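Local coordinates for putative oxidoreductase with NAD(P)-binding Rossmann-fold domain (Clostridium difficile, PDB 3UUW), which is a putative oxidoreductase of the Gfo/Idh/MocA family that probably binds NAD(P) in its Rossmann-fold domain, at residues I147-L152 against K223-E228; I169-T174 against T214-D219. All blocks are in the same frame, centred on the assembly; numbering follows the deposited sequence.

Contact 1 (I147-L152 against K223-E228); sequences ICKHGL and KLEQVE
Lys149 and Glu225 face each other across two antiparallel strands, and their side chains cross obliquely on one face of the sheet. The touch is between the lysine methylenes and the carboxylate. Lys149 CE lies 3.4 Å from Glu225 OE1, and CD is close behind. The lysine chain runs extended to CE and then bends (chi4 -68°), which carries NZ to 4.6 Å from Glu225 OE1. The two charges are therefore near but not bonded. Lys149 NZ makes its salt bridge with Asp167, while Glu225 OE2 is held by Arg126 and Tyr132. Lys223 NZ comes to 4.4 Å from Lys149 NZ, a like-charge approach that nearby Asp167 and Glu225 probably ease. Farther along the same face, Ile147 and Val227 lie side by side and point the same way, with their CG2 methyls touching at 4.0 Å. Helix 160-179 covers this end.

Cys148, His150, Leu224 and Gln226 point to the other face. There Cys148 SG rests 3.9 Å from Gln226 CB. In one of its two deposited conformers, Leu224 brings its CD2 methyl obliquely to the His150 ring. Leu230 of the second subunit packs on the same histidine.

Four backbone hydrogen bonds join the strands, in the pairs Cys148 with Gln226 and His150 with Leu224. The bond from Cys148 N to Gln226 O is 2.9 Å long. His150 O accepts from Leu224 N and from a water that in turn accepts from Lys223 NZ. CA-H...O contacts fill in between these bonds. This regular antiparallel pairing, with one face against a helix and the other toward a neighbouring subunit, belongs to the large mixed sheet of the C-terminal domain in Gfo/Idh/MocA proteins.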
loop_
_atom_site.group_PDB
_atom_site.type_symbol
_atom_site.label_atom_id
_atom_site.label_comp_id
_atom_site.label_asym_id
_atom_site.label_seq_id
_atom_site.Cartn_x
_atom_site.Cartn_y
_atom_site.Cartn_z
ATOM N N ILE A 147 19.224 -4.710 4.093
ATOM C CA ILE A 147 18.517 -5.695 4.882
ATOM C C ILE A 147 18.308 -5.141 6.259
ATOM O O ILE A 147 19.255 -4.719 6.893
ATOM C CB ILE A 147 19.285 -7.034 5.019
ATOM C CG1 ILE A 147 19.671 -7.599 3.639
ATOM C CG2 ILE A 147 18.435 -8.026 5.820
ATOM C CD1 ILE A 147 20.552 -8.886 3.720
ATOM N N CYS A 148 17.068 -5.148 6.733
ATOM C CA CYS A 148 16.814 -4.711 8.092
ATOM C C CYS A 148 15.899 -5.661 8.830
ATOM O O CYS A 148 15.112 -6.383 8.214
ATOM C CB CYS A 148 16.218 -3.321 8.128
ATOM S SG CYS A 148 14.592 -3.244 7.450
ATOM N N LYS A 149 16.011 -5.644 10.157
ATOM C CA LYS A 149 15.186 -6.467 11.036
ATOM C C LYS A 149 15.014 -5.709 12.337
ATOM O O LYS A 149 15.919 -5.694 13.178
ATOM C CB LYS A 149 15.820 -7.838 11.272
ATOM C CG LYS A 149 14.959 -8.804 12.021
ATOM C CD LYS A 149 15.594 -10.196 12.028
ATOM C CE LYS A 149 14.619 -11.271 12.489
ATOM N NZ LYS A 149 14.254 -11.150 13.923
ATOM N N HIS A 150 13.848 -5.090 12.484
ATOM C CA HIS A 150 13.561 -4.219 13.609
ATOM C C HIS A 150 12.511 -4.815 14.507
ATOM O O HIS A 150 11.661 -5.589 14.061
ATOM C CB HIS A 150 13.076 -2.863 13.124
ATOM C CG HIS A 150 14.018 -2.182 12.178
ATOM N ND1 HIS A 150 15.380 -2.142 12.390
ATOM C CD2 HIS A 150 13.793 -1.481 11.040
ATOM C CE1 HIS A 150 15.953 -1.450 11.419
ATOM N NE2 HIS A 150 15.007 -1.028 10.594
ATOM N N GLY A 151 12.541 -4.435 15.775
ATOM C CA GLY A 151 11.592 -4.987 16.700
ATOM C C GLY A 151 10.928 -3.916 17.498
ATOM O O GLY A 151 11.470 -2.809 17.617
ATOM N N LEU A 152 9.762 -4.276 18.038
ATOM C CA LEU A 152 8.939 -3.424 18.887
ATOM C C LEU A 152 9.087 -3.907 20.324
ATOM O O LEU A 152 8.871 -5.088 20.600
ATOM C CB LEU A 152 7.468 -3.532 18.453
ATOM C CG LEU A 152 6.438 -2.773 19.286
ATOM C CD1 LEU A 152 6.585 -1.249 19.181
ATOM C CD2 LEU A 152 5.024 -3.205 18.895
ATOM N N LYS A 223 7.495 -4.424 14.415
ATOM C CA LYS A 223 8.311 -5.565 14.064
ATOM C C LYS A 223 8.264 -5.665 12.546
ATOM O O LYS A 223 7.194 -5.888 11.968
ATOM C CB LYS A 223 7.751 -6.815 14.722
ATOM C CG LYS A 223 8.536 -8.066 14.412
ATOM C CD LYS A 223 7.948 -9.254 15.182
ATOM C CE LYS A 223 8.434 -10.580 14.618
ATOM N NZ LYS A 223 9.914 -10.701 14.708
ATOM N N LEU A 224 9.422 -5.451 11.927
ATOM C CA LEU A 224 9.589 -5.431 10.469
ATOM C C LEU A 224 10.816 -6.254 10.077
ATOM O O LEU A 224 11.765 -6.363 10.840
ATOM C CB LEU A 224 9.800 -3.963 10.027
ATOM C CG LEU A 224 10.204 -3.587 8.601
ATOM C CD1 LEU A 224 9.218 -4.156 7.571
ATOM C CD2 LEU A 224 10.305 -2.058 8.476
ATOM N N GLU A 225 10.768 -6.892 8.919
ATOM C CA GLU A 225 11.975 -7.408 8.299
ATOM C C GLU A 225 11.834 -7.032 6.848
ATOM O O GLU A 225 10.745 -7.078 6.298
ATOM C CB GLU A 225 12.135 -8.917 8.476
ATOM C CG GLU A 225 13.393 -9.478 7.814
ATOM C CD GLU A 225 13.734 -10.882 8.258
ATOM O OE1 GLU A 225 13.345 -11.266 9.384
ATOM O OE2 GLU A 225 14.398 -11.596 7.469
ATOM N N GLN A 226 12.937 -6.616 6.226
ATOM C CA GLN A 226 12.903 -6.316 4.815
ATOM C C GLN A 226 14.243 -6.566 4.162
ATOM O O GLN A 226 15.270 -6.229 4.733
ATOM C CB GLN A 226 12.532 -4.842 4.591
ATOM C CG GLN A 226 12.426 -4.483 3.124
ATOM C CD GLN A 226 12.006 -3.050 2.931
ATOM O OE1 GLN A 226 10.841 -2.716 3.060
ATOM N NE2 GLN A 226 12.963 -2.201 2.617
ATOM N N VAL A 227 14.210 -7.209 2.995
ATOM C CA VAL A 227 15.363 -7.285 2.095
ATOM C C VAL A 227 14.988 -6.487 0.830
ATOM O O VAL A 227 13.896 -6.654 0.284
ATOM C CB VAL A 227 15.671 -8.715 1.713
ATOM C CG1 VAL A 227 16.665 -8.765 0.525
ATOM C CG2 VAL A 227 16.137 -9.465 2.925
ATOM N N GLU A 228 15.875 -5.599 0.408
ATOM C CA GLU A 228 15.672 -4.769 -0.777
ATOM C C GLU A 228 16.904 -4.910 -1.628
ATOM O O GLU A 228 18.038 -4.665 -1.143
ATOM C CB GLU A 228 15.505 -3.313 -0.390
ATOM C CG GLU A 228 15.376 -2.344 -1.545
ATOM C CD GLU A 228 15.081 -0.970 -1.026
ATOM O OE1 GLU A 228 15.994 -0.385 -0.403
ATOM O OE2 GLU A 228 13.932 -0.497 -1.198
HETATM O O HOH W 1 11.988 -8.474 13.781
#

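Contact 2 (I169-T174 against T214-D219)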
loop_
_atom_site.group_PDB
_atom_site.type_symbol
_atom_site.label_atom_id
_atom_site.label_comp_id
_atom_site.label_asym_id
_atom_site.label_seq_id
_atom_site.Cartn_x
_atom_site.Cartn_y
_atom_site.Cartn_z
ATOM N N ILE A 169 22.396 -12.351 13.676
ATOM C CA ILE A 169 23.026 -13.382 12.858
ATOM C C ILE A 169 22.166 -13.693 11.634
ATOM O O ILE A 169 22.701 -14.028 10.571
ATOM C CB ILE A 169 23.323 -14.673 13.680
ATOM C CG1 ILE A 169 24.296 -15.596 12.933
ATOM C CG2 ILE A 169 22.021 -15.414 14.030
ATOM C CD1 ILE A 169 24.789 -16.746 13.806
ATOM N N HIS A 170 20.846 -13.600 11.774
ATOM C CA HIS A 170 19.965 -13.827 10.627
ATOM C C HIS A 170 20.162 -12.796 9.528
ATOM O O HIS A 170 20.134 -13.141 8.345
ATOM C CB HIS A 170 18.492 -13.827 11.024
ATOM C CG HIS A 170 18.056 -15.068 11.724
ATOM N ND1 HIS A 170 18.115 -16.318 11.142
ATOM C CD2 HIS A 170 17.506 -15.246 12.948
ATOM C CE1 HIS A 170 17.641 -17.215 11.989
ATOM N NE2 HIS A 170 17.255 -16.588 13.090
ATOM N N VAL A 171 20.362 -11.548 9.926
ATOM C CA VAL A 171 20.601 -10.455 8.988
ATOM C C VAL A 171 21.940 -10.658 8.256
ATOM O O VAL A 171 22.020 -10.592 7.008
ATOM C CB VAL A 171 20.524 -9.087 9.722
ATOM C CG1 VAL A 171 20.856 -7.940 8.766
ATOM C CG2 VAL A 171 19.132 -8.875 10.324
ATOM N N ILE A 172 22.989 -10.923 9.029
ATOM C CA ILE A 172 24.342 -11.150 8.488
ATOM C C ILE A 172 24.358 -12.391 7.609
ATOM O O ILE A 172 24.894 -12.357 6.512
ATOM C CB ILE A 172 25.377 -11.251 9.605
ATOM C CG1 ILE A 172 25.457 -9.926 10.368
ATOM C CG2 ILE A 172 26.788 -11.645 9.069
ATOM C CD1 ILE A 172 25.700 -8.679 9.483
ATOM N N ASP A 173 23.765 -13.490 8.064
ATOM C CA ASP A 173 23.779 -14.684 7.223
ATOM C C ASP A 173 23.056 -14.460 5.890
ATOM O O ASP A 173 23.519 -14.902 4.839
ATOM C CB ASP A 173 23.148 -15.890 7.909
ATOM C CG ASP A 173 23.349 -17.161 7.100
ATOM O OD1 ASP A 173 24.491 -17.684 7.106
ATOM O OD2 ASP A 173 22.386 -17.601 6.434
ATOM N N THR A 174 21.910 -13.796 5.937
ATOM C CA THR A 174 21.161 -13.528 4.702
ATOM C C THR A 174 22.000 -12.648 3.762
ATOM O O THR A 174 22.052 -12.878 2.548
ATOM C CB THR A 174 19.808 -12.916 5.009
ATOM O OG1 THR A 174 19.081 -13.782 5.885
ATOM C CG2 THR A 174 19.022 -12.670 3.721
ATOM N N THR A 214 23.234 -3.529 6.339
ATOM C CA THR A 214 22.483 -4.312 7.312
ATOM C C THR A 214 22.141 -3.466 8.494
ATOM O O THR A 214 22.944 -2.652 8.912
ATOM C CB THR A 214 23.302 -5.524 7.808
ATOM O OG1 THR A 214 24.534 -5.094 8.408
ATOM C CG2 THR A 214 23.619 -6.466 6.642
ATOM N N SER A 215 20.934 -3.644 9.037
ATOM C CA SER A 215 20.446 -2.796 10.144
ATOM C C SER A 215 19.425 -3.485 11.066
ATOM O O SER A 215 18.511 -4.150 10.606
ATOM C CB SER A 215 19.815 -1.535 9.552
ATOM O OG SER A 215 19.241 -0.691 10.536
ATOM N N MET A 216 19.558 -3.251 12.370
ATOM C CA MET A 216 18.665 -3.829 13.358
ATOM C C MET A 216 18.450 -2.846 14.531
ATOM O O MET A 216 19.374 -2.538 15.287
ATOM C CB MET A 216 19.229 -5.172 13.866
ATOM C CG MET A 216 18.554 -5.689 15.162
ATOM S SD MET A 216 19.052 -7.362 15.626
ATOM C CE MET A 216 18.188 -8.321 14.354
ATOM N N HIS A 217 17.213 -2.374 14.674
ATOM C CA HIS A 217 16.824 -1.490 15.774
ATOM C C HIS A 217 15.877 -2.279 16.664
ATOM O O HIS A 217 14.808 -2.722 16.232
ATOM C CB HIS A 217 16.153 -0.232 15.246
ATOM C CG HIS A 217 15.896 0.801 16.286
ATOM N ND1 HIS A 217 14.940 1.781 16.133
ATOM C CD2 HIS A 217 16.468 1.015 17.491
ATOM C CE1 HIS A 217 14.936 2.557 17.203
ATOM N NE2 HIS A 217 15.850 2.113 18.045
ATOM N N ARG A 218 16.300 -2.462 17.903
ATOM C CA ARG A 218 15.575 -3.247 18.892
ATOM C C ARG A 218 14.469 -2.481 19.597
ATOM O O ARG A 218 13.668 -3.096 20.319
ATOM C CB ARG A 218 16.557 -3.761 19.950
ATOM C CG ARG A 218 17.757 -4.501 19.377
ATOM C CD ARG A 218 17.377 -5.807 18.689
ATOM N NE ARG A 218 16.780 -6.764 19.628
ATOM C CZ ARG A 218 16.407 -7.998 19.298
ATOM N NH1 ARG A 218 16.578 -8.450 18.053
ATOM N NH2 ARG A 218 15.868 -8.790 20.219
ATOM N N ASP A 219 14.421 -1.162 19.408
ATOM C CA ASP A 219 13.433 -0.313 20.071
ATOM C C ASP A 219 12.753 0.569 19.028
ATOM O O ASP A 219 12.678 1.795 19.171
ATOM C CB ASP A 219 14.109 0.552 21.156
ATOM C CG ASP A 219 13.112 1.109 22.167
ATOM O OD1 ASP A 219 11.946 0.664 22.152
ATOM O OD2 ASP A 219 13.484 1.989 22.987
#
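The first torsions of Val171 and Thr214 set their gamma methyls against each other. In Val171, CG1 is anti to the backbone N (chi1 177°) and is directed at Thr214. Thr214 has OG1 between its backbone N and carbonyl carbon (chi1 59°), leaving CG2 anti to the carbonyl carbon. This is helix-on-sheet packing within the alpha/beta C-terminal domain. Helix 169-174 runs nearly antiparallel to strand 214-217, at 167°, with the axes 8.7 Å apart.

Val171 CG1 lies 3.6 Å from Thr214 CB and almost as near to Thr214 CG2, and the two side chains meet at a slant. The other valine methyl, CG2, meets Met216 CE at 4.2 Å. One valine thus touches two strand residues that point to the same face. Ile172 crosses Thr214 at about a right angle, and its CD1 comes to 3.9 Å from Thr214 OG1. That hydroxyl has its main polar partner in Tyr168, one turn back on the helix.

Ile147 and Lys149 of the adjacent strand also touch Val171, while helix 295-305 packs on Ile172. Met216 SD receives a weak hydrogen bond from Arg218 NH1, which is also salt-bridged to Asp167. Within the helix, Thr174 OG1 donates to His170 O at 2.8 Å, and the same carbonyl also accepts from Thr174 N.

How the contacts relate
Contacts 1 and 2 have centres 8 Å apart and share one sheet. Strand 142-150 of contact 1 lies beside strand 211-217 of contact 2. Two probable backbone hydrogen bonds join them: Ser215 N is 2.9 Å from Ile147 O, and Gly151 N is 2.9 Å from His217 O. His150 ND1 also bonds to His217 N. Contact 2 is nested in the chain between the two segments of contact 1. Val171 of contact 2 packs on Ile147 and Lys149 of contact 1. On the opposite face, the side chains of His150 and, in the conformer given, Ser215 each come to about 3 Å from bound di(hydroxyethyl)ether, probably from crystallisation. Both contacts reach the second subunit.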